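Local atomic coordinates of E3 ubiquitin-protein ligase RNF31 (Mus musculus, PDB entry 5Y3T), a protein that acts as a RING-type E3 ubiquitin ligase, HOIP, whose paired UBA-domain region, the part in this crystal, probably binds HOIL-1 and related partner proteins. Residues V57-F71 and L87-R99. Numbering follows the deposited sequence.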
ATOM      1  N   VAL B  57       4.600 -20.420  -0.853  1.00 54.32           N
ATOM      2  CA  VAL B  57       5.046 -19.021  -0.678  1.00 51.33           C
ATOM      3  C   VAL B  57       5.478 -18.745   0.770  1.00 50.67           C
ATOM      4  O   VAL B  57       6.539 -18.130   0.993  1.00 51.60           O
ATOM      5  CB  VAL B  57       3.970 -18.036  -1.181  1.00 49.90           C
ATOM      6  CG1 VAL B  57       4.266 -16.585  -0.800  1.00 47.70           C
ATOM      7  CG2 VAL B  57       3.810 -18.155  -2.692  1.00 50.79           C
ATOM      8  N   ALA B  58       4.686 -19.242   1.737  1.00 53.05           N
ATOM      9  CA  ALA B  58       4.967 -19.070   3.183  1.00 50.76           C
ATOM     10  C   ALA B  58       6.192 -19.811   3.677  1.00 49.49           C
ATOM     11  O   ALA B  58       6.992 -19.257   4.457  1.00 54.28           O
ATOM     12  CB  ALA B  58       3.751 -19.448   4.043  1.00 54.99           C
ATOM     13  N   GLU B  59       6.349 -21.055   3.257  1.00 53.70           N
ATOM     14  CA  GLU B  59       7.559 -21.829   3.636  1.00 63.07           C
ATOM     15  C   GLU B  59       8.820 -21.235   3.022  1.00 54.27           C
ATOM     16  O   GLU B  59       9.810 -21.065   3.732  1.00 69.14           O
ATOM     17  CB  GLU B  59       7.461 -23.375   3.427  1.00 72.64           C
ATOM     18  CG  GLU B  59       7.032 -23.917   2.066  1.00 89.49           C
ATOM     19  CD  GLU B  59       6.523 -25.371   2.130  1.00102.33           C
ATOM     20  OE1 GLU B  59       7.048 -26.171   2.946  1.00100.51           O
ATOM     21  OE2 GLU B  59       5.586 -25.723   1.365  1.00103.56           O
ATOM     22  N   LEU B  60       8.784 -20.868   1.750  1.00 52.60           N
ATOM     23  CA  LEU B  60       9.955 -20.219   1.098  1.00 51.40           C
ATOM     24  C   LEU B  60      10.242 -18.861   1.708  1.00 50.95           C
ATOM     25  O   LEU B  60      11.406 -18.521   1.933  1.00 55.29           O
ATOM     26  CB  LEU B  60       9.757 -20.067  -0.417  1.00 54.99           C
ATOM     27  CG  LEU B  60       9.520 -21.328  -1.246  1.00 58.11           C
ATOM     28  CD1 LEU B  60       9.254 -20.954  -2.695  1.00 61.15           C
ATOM     29  CD2 LEU B  60      10.670 -22.321  -1.144  1.00 59.92           C
ATOM     30  N   ALA B  61       9.198 -18.097   2.032  1.00 49.80           N
ATOM     31  CA  ALA B  61       9.422 -16.884   2.812  1.00 51.04           C
ATOM     32  C   ALA B  61      10.217 -17.160   4.128  1.00 54.73           C
ATOM     33  O   ALA B  61      11.237 -16.500   4.414  1.00 51.89           O
ATOM     34  CB  ALA B  61       8.093 -16.228   3.105  1.00 58.22           C
ATOM     35  N   GLY B  62       9.747 -18.142   4.921  1.00 56.30           N
ATOM     36  CA  GLY B  62      10.439 -18.564   6.149  1.00 51.19           C
ATOM     37  C   GLY B  62      11.884 -19.016   5.947  1.00 54.84           C
ATOM     38  O   GLY B  62      12.750 -18.742   6.765  1.00 65.87           O
ATOM     39  N   GLN B  63      12.134 -19.712   4.851  1.00 55.98           N
ATOM     40  CA  GLN B  63      13.484 -20.084   4.461  1.00 63.14           C
ATOM     41  C   GLN B  63      14.391 -18.921   4.077  1.00 64.17           C
ATOM     42  O   GLN B  63      15.570 -18.921   4.416  1.00 67.76           O
ATOM     43  CB  GLN B  63      13.418 -21.071   3.311  1.00 66.59           C
ATOM     44  CG  GLN B  63      12.878 -22.404   3.786  1.00 71.43           C
ATOM     45  CD  GLN B  63      12.667 -23.378   2.664  1.00 81.32           C
ATOM     46  OE1 GLN B  63      13.101 -23.151   1.521  1.00 79.73           O
ATOM     47  NE2 GLN B  63      11.998 -24.486   2.979  1.00 77.92           N
ATOM     48  N   GLN B  64      13.849 -17.934   3.375  1.00 67.65           N
ATOM     49  CA  GLN B  64      14.677 -16.845   2.851  1.00 63.19           C
ATOM     50  C   GLN B  64      15.107 -15.903   3.923  1.00 58.65           C
ATOM     51  O   GLN B  64      16.214 -15.455   3.885  1.00 62.19           O
ATOM     52  CB  GLN B  64      14.014 -16.147   1.653  1.00 60.39           C
ATOM     53  CG  GLN B  64      13.875 -17.108   0.452  1.00 61.59           C
ATOM     54  CD  GLN B  64      15.224 -17.566  -0.122  1.00 64.48           C
ATOM     55  OE1 GLN B  64      15.489 -18.766  -0.336  1.00 59.83           O
ATOM     56  NE2 GLN B  64      16.091 -16.609  -0.347  1.00 68.31           N
ATOM     57  N   ASP B  65      14.260 -15.615   4.899  1.00 71.95           N
ATOM     58  CA  ASP B  65      14.707 -14.882   6.091  1.00 67.69           C
ATOM     59  C   ASP B  65      14.098 -15.573   7.305  1.00 72.02           C
ATOM     60  O   ASP B  65      12.965 -15.277   7.675  1.00 72.59           O
ATOM     61  CB  ASP B  65      14.334 -13.400   6.019  1.00 67.11           C
ATOM     62  CG  ASP B  65      15.020 -12.545   7.119  1.00 69.54           C
ATOM     63  OD1 ASP B  65      15.537 -13.103   8.104  1.00 72.43           O
ATOM     64  OD2 ASP B  65      15.030 -11.296   7.010  1.00 65.96           O
ATOM     65  N   PRO B  66      14.851 -16.509   7.925  1.00 74.75           N
ATOM     66  CA  PRO B  66      14.333 -17.225   9.102  1.00 76.55           C
ATOM     67  C   PRO B  66      14.318 -16.403  10.429  1.00 71.47           C
ATOM     68  O   PRO B  66      13.720 -16.841  11.412  1.00 66.11           O
ATOM     69  CB  PRO B  66      15.242 -18.465   9.192  1.00 74.58           C
ATOM     70  CG  PRO B  66      16.358 -18.252   8.208  1.00 72.44           C
ATOM     71  CD  PRO B  66      16.261 -16.855   7.684  1.00 73.72           C
ATOM     72  N   GLU B  67      14.914 -15.209  10.427  1.00 70.72           N
ATOM     73  CA  GLU B  67      14.750 -14.237  11.523  1.00 69.39           C
ATOM     74  C   GLU B  67      13.302 -13.678  11.660  1.00 61.03           C
ATOM     75  O   GLU B  67      12.967 -13.115  12.700  1.00 65.32           O
ATOM     76  CB  GLU B  67      15.689 -13.003  11.378  1.00 83.29           C
ATOM     77  CG  GLU B  67      17.156 -13.200  10.968  1.00 99.45           C
ATOM     78  CD  GLU B  67      18.026 -13.821  12.045  1.00104.75           C
ATOM     79  OE1 GLU B  67      17.566 -14.762  12.732  1.00107.07           O
ATOM     80  OE2 GLU B  67      19.190 -13.381  12.183  1.00110.81           O
ATOM     81  N   LEU B  68      12.466 -13.807  10.627  1.00 58.00           N
ATOM     82  CA  LEU B  68      11.217 -13.055  10.535  1.00 55.09           C
ATOM     83  C   LEU B  68       9.986 -13.793  11.022  1.00 54.72           C
ATOM     84  O   LEU B  68       8.844 -13.324  10.870  1.00 51.35           O
ATOM     85  CB  LEU B  68      11.021 -12.590   9.088  1.00 58.28           C
ATOM     86  CG  LEU B  68      12.018 -11.489   8.713  1.00 59.06           C
ATOM     87  CD1 LEU B  68      11.846 -11.077   7.260  1.00 56.56           C
ATOM     88  CD2 LEU B  68      11.870 -10.295   9.650  1.00 59.85           C
ATOM     89  N   GLY B  69      10.199 -14.952  11.624  1.00 54.21           N
ATOM     90  CA  GLY B  69       9.092 -15.685  12.167  1.00 53.59           C
ATOM     91  C   GLY B  69       8.366 -16.333  11.030  1.00 56.85           C
ATOM     92  O   GLY B  69       8.892 -16.468   9.928  1.00 64.49           O
ATOM     93  N   ALA B  70       7.127 -16.690  11.312  1.00 63.84           N
ATOM     94  CA  ALA B  70       6.351 -17.549  10.465  1.00 59.57           C
ATOM     95  C   ALA B  70       5.375 -16.671   9.720  1.00 54.59           C
ATOM     96  O   ALA B  70       4.759 -15.789  10.307  1.00 48.88           O
ATOM     97  CB  ALA B  70       5.605 -18.570  11.317  1.00 57.07           C
ATOM     98  N   PHE B  71       5.192 -16.987   8.446  1.00 54.05           N
ATOM     99  CA  PHE B  71       4.317 -16.255   7.545  1.00 51.47           C
ATOM    100  C   PHE B  71       2.939 -16.884   7.483  1.00 52.23           C
ATOM    101  O   PHE B  71       2.806 -18.122   7.447  1.00 57.19           O
ATOM    102  CB  PHE B  71       4.977 -16.173   6.152  1.00 52.52           C
ATOM    103  CG  PHE B  71       6.311 -15.435   6.181  1.00 50.73           C
ATOM    104  CD1 PHE B  71       7.482 -16.099   6.517  1.00 46.50           C
ATOM    105  CD2 PHE B  71       6.371 -14.060   5.921  1.00 50.47           C
ATOM    106  CE1 PHE B  71       8.699 -15.418   6.592  1.00 48.99           C
ATOM    107  CE2 PHE B  71       7.575 -13.370   6.002  1.00 50.04           C
ATOM    108  CZ  PHE B  71       8.740 -14.046   6.340  1.00 49.93           C
ATOM    109  N   LEU B  87       6.069 -16.294  -8.719  1.00 52.55           N
ATOM    110  CA  LEU B  87       6.472 -16.945  -7.460  1.00 54.60           C
ATOM    111  C   LEU B  87       7.649 -16.271  -6.756  1.00 53.57           C
ATOM    112  O   LEU B  87       7.545 -15.900  -5.568  1.00 61.58           O
ATOM    113  CB  LEU B  87       6.770 -18.434  -7.648  1.00 55.84           C
ATOM    114  CG  LEU B  87       6.821 -19.270  -6.371  1.00 60.56           C
ATOM    115  CD1 LEU B  87       5.631 -18.951  -5.494  1.00 60.18           C
ATOM    116  CD2 LEU B  87       6.869 -20.780  -6.651  1.00 60.81           C
ATOM    117  N   ASP B  88       8.727 -16.047  -7.487  1.00 46.51           N
ATOM    118  CA  ASP B  88       9.956 -15.475  -6.895  1.00 52.05           C
ATOM    119  C   ASP B  88       9.723 -14.019  -6.451  1.00 50.91           C
ATOM    120  O   ASP B  88      10.289 -13.561  -5.479  1.00 50.09           O
ATOM    121  CB  ASP B  88      11.164 -15.487  -7.862  1.00 52.22           C
ATOM    122  CG  ASP B  88      12.235 -16.546  -7.529  1.00 57.37           C
ATOM    123  OD1 ASP B  88      12.373 -17.017  -6.369  1.00 61.70           O
ATOM    124  OD2 ASP B  88      12.998 -16.871  -8.479  1.00 64.53           O
ATOM    125  N   GLU B  89       8.919 -13.265  -7.167  1.00 50.52           N
ATOM    126  CA  GLU B  89       8.627 -11.917  -6.661  1.00 55.22           C
ATOM    127  C   GLU B  89       7.724 -11.915  -5.437  1.00 50.23           C
ATOM    128  O   GLU B  89       7.874 -11.074  -4.559  1.00 54.32           O
ATOM    129  CB  GLU B  89       8.048 -11.071  -7.749  1.00 52.60           C
ATOM    130  CG  GLU B  89       9.122 -10.756  -8.763  1.00 53.81           C
ATOM    131  CD  GLU B  89       8.647  -9.793  -9.802  1.00 60.35           C
ATOM    132  OE1 GLU B  89       7.441  -9.373  -9.791  1.00 58.50           O
ATOM    133  OE2 GLU B  89       9.511  -9.480 -10.635  1.00 69.18           O
ATOM    134  N   ALA B  90       6.852 -12.911  -5.379  1.00 45.89           N
ATOM    135  CA  ALA B  90       5.840 -13.017  -4.364  1.00 47.71           C
ATOM    136  C   ALA B  90       6.486 -13.365  -3.063  1.00 48.02           C
ATOM    137  O   ALA B  90       6.086 -12.873  -2.006  1.00 48.00           O
ATOM    138  CB  ALA B  90       4.833 -14.088  -4.769  1.00 46.97           C
ATOM    139  N   VAL B  91       7.497 -14.223  -3.166  1.00 49.98           N
ATOM    140  CA  VAL B  91       8.315 -14.610  -2.041  1.00 49.41           C
ATOM    141  C   VAL B  91       9.110 -13.417  -1.557  1.00 50.09           C
ATOM    142  O   VAL B  91       9.192 -13.207  -0.349  1.00 58.33           O
ATOM    143  CB  VAL B  91       9.257 -15.810  -2.386  1.00 46.66           C
ATOM    144  CG1 VAL B  91      10.349 -16.000  -1.324  1.00 46.50           C
ATOM    145  CG2 VAL B  91       8.441 -17.096  -2.517  1.00 43.01           C
ATOM    146  N   GLU B  92       9.699 -12.665  -2.482  1.00 50.07           N
ATOM    147  CA  GLU B  92      10.477 -11.466  -2.164  1.00 51.75           C
ATOM    148  C   GLU B  92       9.624 -10.514  -1.373  1.00 52.43           C
ATOM    149  O   GLU B  92      10.057 -10.053  -0.314  1.00 56.67           O
ATOM    150  CB  GLU B  92      10.962 -10.713  -3.440  1.00 63.03           C
ATOM    151  CG  GLU B  92      12.416 -10.890  -3.915  1.00 65.48           C
ATOM    152  CD  GLU B  92      12.634 -10.543  -5.431  1.00 69.10           C
ATOM    153  OE1 GLU B  92      11.875  -9.762  -6.077  1.00 62.25           O
ATOM    154  OE2 GLU B  92      13.587 -11.087  -6.019  1.00 73.98           O
ATOM    155  N   GLU B  93       8.428 -10.202  -1.898  1.00 47.33           N
ATOM    156  CA  GLU B  93       7.517  -9.243  -1.252  1.00 48.31           C
ATOM    157  C   GLU B  93       6.906  -9.751   0.029  1.00 50.92           C
ATOM    158  O   GLU B  93       6.599  -8.961   0.909  1.00 47.99           O
ATOM    159  CB  GLU B  93       6.370  -8.786  -2.204  1.00 47.22           C
ATOM    160  CG  GLU B  93       6.870  -7.960  -3.393  1.00 53.61           C
ATOM    161  CD  GLU B  93       7.910  -6.871  -3.033  1.00 52.28           C
ATOM    162  OE1 GLU B  93       7.576  -5.975  -2.249  1.00 58.20           O
ATOM    163  OE2 GLU B  93       9.048  -6.879  -3.543  1.00 50.76           O
ATOM    164  N   CYS B  94       6.636 -11.058   0.134  1.00 59.26           N
ATOM    165  CA  CYS B  94       6.078 -11.602   1.386  1.00 52.66           C
ATOM    166  C   CYS B  94       7.056 -11.339   2.576  1.00 46.92           C
ATOM    167  O   CYS B  94       6.686 -10.814   3.645  1.00 56.43           O
ATOM    168  CB  CYS B  94       5.768 -13.069   1.188  1.00 53.51           C
ATOM    169  SG  CYS B  94       5.061 -13.876   2.615  1.00 56.06           S
ATOM    170  N   VAL B  95       8.321 -11.634   2.303  1.00 46.78           N
ATOM    171  CA  VAL B  95       9.468 -11.371   3.175  1.00 44.70           C
ATOM    172  C   VAL B  95       9.647  -9.887   3.444  1.00 48.60           C
ATOM    173  O   VAL B  95       9.833  -9.473   4.604  1.00 50.22           O
ATOM    174  CB  VAL B  95      10.755 -11.911   2.500  1.00 48.13           C
ATOM    175  CG1 VAL B  95      12.049 -11.388   3.145  1.00 47.04           C
ATOM    176  CG2 VAL B  95      10.721 -13.434   2.481  1.00 49.75           C
ATOM    177  N   ARG B  96       9.617  -9.099   2.371  1.00 46.49           N
ATOM    178  CA  ARG B  96       9.802  -7.653   2.473  1.00 50.70           C
ATOM    179  C   ARG B  96       8.689  -6.954   3.226  1.00 47.26           C
ATOM    180  O   ARG B  96       8.951  -6.139   4.092  1.00 52.99           O
ATOM    181  CB  ARG B  96       9.978  -7.045   1.081  1.00 51.37           C
ATOM    182  CG  ARG B  96      11.343  -7.397   0.486  1.00 49.48           C
ATOM    183  CD  ARG B  96      11.345  -7.187  -1.004  1.00 49.63           C
ATOM    184  NE  ARG B  96      12.626  -7.497  -1.583  1.00 54.27           N
ATOM    185  CZ  ARG B  96      13.023  -7.183  -2.817  1.00 53.98           C
ATOM    186  NH1 ARG B  96      12.252  -6.522  -3.656  1.00 59.12           N
ATOM    187  NH2 ARG B  96      14.239  -7.515  -3.196  1.00 52.75           N
ATOM    188  N   ALA B  97       7.450  -7.267   2.904  1.00 48.46           N
ATOM    189  CA  ALA B  97       6.305  -6.752   3.672  1.00 49.96           C
ATOM    190  C   ALA B  97       6.440  -7.005   5.173  1.00 48.49           C
ATOM    191  O   ALA B  97       6.238  -6.087   5.947  1.00 57.77           O
ATOM    192  CB  ALA B  97       4.963  -7.297   3.171  1.00 44.86           C
ATOM    193  N   ARG B  98       6.817  -8.217   5.568  1.00 43.13           N
ATOM    194  CA  ARG B  98       6.931  -8.534   6.977  1.00 42.91           C
ATOM    195  C   ARG B  98       8.136  -7.872   7.639  1.00 46.58           C
ATOM    196  O   ARG B  98       8.020  -7.419   8.761  1.00 55.44           O
ATOM    197  CB  ARG B  98       7.041 -10.032   7.156  1.00 48.33           C
ATOM    198  CG  ARG B  98       7.172 -10.455   8.608  1.00 51.61           C
ATOM    199  CD  ARG B  98       5.829 -10.484   9.360  1.00 53.07           C
ATOM    200  NE  ARG B  98       6.088 -11.548  10.284  1.00 61.77           N
ATOM    201  CZ  ARG B  98       5.483 -12.722  10.382  1.00 55.65           C
ATOM    202  NH1 ARG B  98       4.346 -13.036   9.770  1.00 57.76           N
ATOM    203  NH2 ARG B  98       6.004 -13.563  11.234  1.00 69.38           N
ATOM    204  N   ARG B  99       9.294  -7.881   6.968  1.00 46.60           N
ATOM    205  CA  ARG B  99      10.467  -7.101   7.386  1.00 47.47           C
ATOM    206  C   ARG B  99      10.154  -5.633   7.634  1.00 49.80           C
ATOM    207  O   ARG B  99      10.578  -5.069   8.643  1.00 56.10           O
ATOM    208  CB  ARG B  99      11.618  -7.196   6.370  1.00 48.32           C
ATOM    209  CG  ARG B  99      12.957  -6.790   6.961  1.00 48.10           C
ATOM    210  CD  ARG B  99      14.076  -6.734   5.933  1.00 50.30           C
ATOM    211  NE  ARG B  99      14.455  -8.077   5.527  1.00 49.72           N
ATOM    212  CZ  ARG B  99      14.544  -8.540   4.275  1.00 52.31           C
ATOM    213  NH1 ARG B  99      14.298  -7.782   3.195  1.00 61.02           N
ATOM    214  NH2 ARG B  99      14.888  -9.806   4.098  1.00 50.38           N
TER
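V91 of helix 87-107 drops as a knob into the hole formed by V57, L60, A61 and Q64, where the axes of 57-64 and 87-99 pass 8.9 Å apart at -61°. Its CG2 meets L60 CB at 3.9 Å, while CG1 leans on Q64 CG. One turn on, V95 CG2 packs against A61 CB; toward the start of helix 87-107 the V57 and L87 side chains run alongside in opposite senses, CG2 to CD1 3.4 Å. C94 SG, anti to its own backbone N (chi1 -179°), reaches F71 CD2 at 3.6 Å, an oblique sulfur-aromatic contact; A61 CB lies over the centre of one face of that ring. R98 CB touches F71 CE2 at 3.6 Å, and L68 CD1 rests on V95 CG1 and R99 CB.

The polar contacts clasp the loop after helix 42-64. R98 NH1 and NH2 both grip A70 O, at 2.8 and 2.7 Å, from one face of its carbonyl plane, and NH2 adds a weak bond to L68 O; E75 pairs with NH1. A leucine in place of R98 would probably leave A70 O without its two donors and the E75 carboxylate without its counter-charge, freeing the loop to shift. R99 NH2 makes a 3.3 Å salt bridge with D65 OD2, while its NH1 bonds the backbone of another protein's chain. Helix 42-64 and its loop thus pack on helix 87-107, with helix 73-82 against both, consistent with a UBA-family helical bundle.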